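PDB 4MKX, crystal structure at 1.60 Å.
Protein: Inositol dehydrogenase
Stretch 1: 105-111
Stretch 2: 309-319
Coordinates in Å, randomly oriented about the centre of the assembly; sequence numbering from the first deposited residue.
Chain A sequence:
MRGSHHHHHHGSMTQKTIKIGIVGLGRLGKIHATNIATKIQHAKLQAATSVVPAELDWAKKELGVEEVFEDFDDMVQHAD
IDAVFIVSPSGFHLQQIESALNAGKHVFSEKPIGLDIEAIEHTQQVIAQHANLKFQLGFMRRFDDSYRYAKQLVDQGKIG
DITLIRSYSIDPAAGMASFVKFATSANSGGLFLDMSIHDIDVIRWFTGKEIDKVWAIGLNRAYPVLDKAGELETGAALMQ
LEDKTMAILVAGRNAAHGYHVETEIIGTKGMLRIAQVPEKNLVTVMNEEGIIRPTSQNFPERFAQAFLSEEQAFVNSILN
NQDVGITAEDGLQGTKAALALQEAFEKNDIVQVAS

Stretch 1 105-111: KHVFSEK
Stretch 2, residues 309-319: SEEQAFVNSIL

A β-strand running through His106, Val107 and Phe108 lies against residues 309-319, part of a helix that begins earlier in the chain. The two run nearly antiparallel, with an angle of 165° between their N-to-C directions and a closest axial approach of 9.9 Å. In register, the nearest CA pairs are His106 CA to Ile318 CA, 7.8 Å, and Phe108 CA to Phe314 CA, 7.3 Å. Extended φ/ψ values (His106 -67/149, Ser109 -124/136) alternate the side chains, so His106 and Phe108 point toward the helix and Val107 away. On the helix (φ/ψ near -65/-40), Glu310, Phe314 and Ile318 recur every four residues and form the facing stripe.

No direct hydrogen bond crosses the contact, which buries 341 Å² and is largely apolar. Phe314 (χ1 t, 174°; χ2 72°) extends its ring to the strand, bringing CZ to 3.6 Å from Phe108 N; Phe108 CB sits over one face, 3.9 Å from the ring centroid and 4° off the normal. Phe108 is also t (176°; χ2 -83°), and its ring turns an edge to the Phe314 face, with centroids 5.9 Å apart and planes at 70°. Phe314 CE1 also approaches Val107 O at 3.5 Å.

His106 adopts m (-59°; χ2 -83°), presenting a ring face to Ile318, whose CG1 lies 3.9 Å from the ring centroid. Ile318, m and t (-64°, 168°), brings CD1 to 3.6 Å from His106 CB.

At the other end, Glu310 (p, t; χ3 -16°) places OE2 3.7 Å from Phe108 CZ, near the ring plane, where the electropositive aromatic edge favours a carboxylate. Glu110, m and m (-90°, -61°; χ3 -25°), points sideways at CB, but its carboxylate comes nearer. Glu110 OE2 and Glu310 OE2 are 4.1 Å apart; a water bridges these like charges, its oxygen 2.6 Å from Glu110 OE2 and 2.5 Å from Glu310 OE2.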

# COMPACT_ATOMS: atom_id res chain seq x y z
N LYS A 105 43.40 -16.78 14.71
CA LYS A 105 42.61 -15.60 14.33
C LYS A 105 41.12 -15.90 14.40
O LYS A 105 40.67 -16.99 14.03
CB LYS A 105 42.97 -15.14 12.92
CG LYS A 105 44.46 -15.03 12.65
CD LYS A 105 45.15 -14.11 13.65
CE LYS A 105 46.64 -13.99 13.35
NZ LYS A 105 47.38 -13.22 14.40
N HIS A 106 40.35 -14.92 14.87
CA HIS A 106 38.88 -14.99 14.84
C HIS A 106 38.43 -14.93 13.39
O HIS A 106 39.08 -14.30 12.56
CB HIS A 106 38.28 -13.83 15.63
CG HIS A 106 38.70 -13.80 17.06
ND1 HIS A 106 38.08 -14.55 18.03
CD2 HIS A 106 39.68 -13.10 17.69
CE1 HIS A 106 38.66 -14.32 19.20
NE2 HIS A 106 39.63 -13.44 19.02
N VAL A 107 37.31 -15.59 13.08
CA VAL A 107 36.92 -15.74 11.69
C VAL A 107 35.48 -15.33 11.40
O VAL A 107 34.55 -15.84 12.04
CB VAL A 107 37.10 -17.20 11.23
CG1 VAL A 107 36.58 -17.37 9.80
CG2 VAL A 107 38.57 -17.61 11.33
N PHE A 108 35.31 -14.40 10.47
CA PHE A 108 34.03 -14.17 9.82
C PHE A 108 34.14 -14.74 8.42
O PHE A 108 35.07 -14.40 7.67
CB PHE A 108 33.74 -12.67 9.74
CG PHE A 108 32.46 -12.33 9.00
CD1 PHE A 108 32.44 -12.25 7.60
CD2 PHE A 108 31.29 -12.07 9.69
CE1 PHE A 108 31.27 -11.94 6.91
CE2 PHE A 108 30.11 -11.75 9.01
CZ PHE A 108 30.11 -11.69 7.61
N SER A 109 33.19 -15.59 8.03
CA SER A 109 33.21 -16.10 6.67
C SER A 109 31.90 -15.79 5.98
O SER A 109 30.85 -15.97 6.57
CB SER A 109 33.43 -17.62 6.69
OG SER A 109 33.38 -18.14 5.38
N GLU A 110 31.97 -15.34 4.73
CA GLU A 110 30.75 -15.28 3.94
C GLU A 110 30.18 -16.66 3.68
O GLU A 110 30.88 -17.68 3.79
CB GLU A 110 30.99 -14.58 2.59
CG GLU A 110 30.78 -13.08 2.65
CD GLU A 110 29.35 -12.72 3.04
OE1 GLU A 110 28.43 -13.54 2.82
OE2 GLU A 110 29.13 -11.61 3.58
N LYS A 111 28.89 -16.70 3.36
CA LYS A 111 28.27 -17.93 2.91
C LYS A 111 28.76 -18.30 1.51
O LYS A 111 29.26 -17.45 0.77
CB LYS A 111 26.74 -17.77 2.91
CG LYS A 111 26.19 -16.71 1.92
CD LYS A 111 25.87 -17.33 0.55
CE LYS A 111 25.59 -16.25 -0.50
NZ LYS A 111 25.43 -16.83 -1.87
N SER A 309 25.38 -4.10 10.54
CA SER A 309 25.04 -4.71 11.81
C SER A 309 25.78 -6.03 12.05
O SER A 309 26.24 -6.26 13.16
CB SER A 309 23.53 -4.90 11.95
OG SER A 309 22.89 -3.64 12.09
N GLU A 310 25.87 -6.89 11.05
CA GLU A 310 26.59 -8.15 11.26
C GLU A 310 28.09 -7.94 11.45
O GLU A 310 28.71 -8.68 12.19
CB GLU A 310 26.34 -9.18 10.14
CG GLU A 310 27.12 -8.94 8.86
CD GLU A 310 26.86 -9.97 7.78
OE1 GLU A 310 26.31 -11.06 8.08
OE2 GLU A 310 27.19 -9.69 6.60
N GLU A 311 28.66 -6.94 10.78
CA GLU A 311 30.08 -6.64 10.95
C GLU A 311 30.31 -6.14 12.37
O GLU A 311 31.26 -6.56 13.03
CB GLU A 311 30.52 -5.57 9.93
CG GLU A 311 30.52 -6.05 8.49
CD GLU A 311 30.31 -4.92 7.51
OE1 GLU A 311 30.15 -3.78 7.98
OE2 GLU A 311 30.28 -5.16 6.29
N GLN A 312 29.45 -5.25 12.84
CA GLN A 312 29.62 -4.71 14.19
C GLN A 312 29.42 -5.80 15.23
O GLN A 312 30.12 -5.84 16.25
CB GLN A 312 28.65 -3.55 14.45
CG GLN A 312 28.98 -2.76 15.72
CD GLN A 312 30.31 -2.01 15.62
OE1 GLN A 312 30.43 -1.03 14.89
NE2 GLN A 312 31.31 -2.48 16.37
N ALA A 313 28.47 -6.70 14.97
CA ALA A 313 28.23 -7.80 15.90
C ALA A 313 29.45 -8.71 16.02
O ALA A 313 29.75 -9.21 17.10
CB ALA A 313 27.00 -8.59 15.48
N PHE A 314 30.14 -8.93 14.91
CA PHE A 314 31.34 -9.77 14.93
C PHE A 314 32.43 -9.13 15.78
O PHE A 314 33.02 -9.79 16.65
CB PHE A 314 31.82 -10.04 13.50
CG PHE A 314 33.13 -10.78 13.43
CD1 PHE A 314 33.21 -12.13 13.77
CD2 PHE A 314 34.27 -10.12 13.01
CE1 PHE A 314 34.43 -12.80 13.69
CE2 PHE A 314 35.48 -10.78 12.93
CZ PHE A 314 35.56 -12.13 13.26
N VAL A 315 32.67 -7.85 15.55
CA VAL A 315 33.67 -7.11 16.32
C VAL A 315 33.34 -7.08 17.81
O VAL A 315 34.22 -7.33 18.65
CB VAL A 315 33.86 -5.68 15.76
CG1 VAL A 315 34.72 -4.84 16.70
CG2 VAL A 315 34.49 -5.73 14.38
N ASN A 316 32.08 -6.79 18.14
CA ASN A 316 31.65 -6.79 19.54
C ASN A 316 31.72 -8.16 20.20
O ASN A 316 31.94 -8.26 21.41
CB ASN A 316 30.24 -6.20 19.69
CG ASN A 316 30.16 -4.75 19.26
OD1 ASN A 316 31.18 -4.10 19.02
ND2 ASN A 316 28.95 -4.24 19.15
N SER A 317 31.52 -9.23 19.42
CA SER A 317 31.56 -10.59 19.96
C SER A 317 32.95 -10.93 20.50
O SER A 317 33.09 -11.65 21.48
CB SER A 317 31.13 -11.63 18.91
OG SER A 317 32.15 -11.87 17.96
N ILE A 318 33.97 -10.40 19.84
CA ILE A 318 35.36 -10.61 20.24
C ILE A 318 35.68 -9.75 21.46
O ILE A 318 36.27 -10.24 22.43
CB ILE A 318 36.32 -10.23 19.12
CG1 ILE A 318 36.12 -11.16 17.92
CG2 ILE A 318 37.77 -10.28 19.61
CD1 ILE A 318 36.82 -10.69 16.66
N LEU A 319 35.29 -8.48 21.42
CA LEU A 319 35.54 -7.56 22.52
C LEU A 319 34.85 -8.01 23.81
O LEU A 319 35.45 -7.95 24.89
CB LEU A 319 35.08 -6.15 22.16
CG LEU A 319 35.93 -5.38 21.15
CD1 LEU A 319 35.25 -4.07 20.78
CD2 LEU A 319 37.31 -5.13 21.72
O HOH W 1 26.89 -11.32 4.79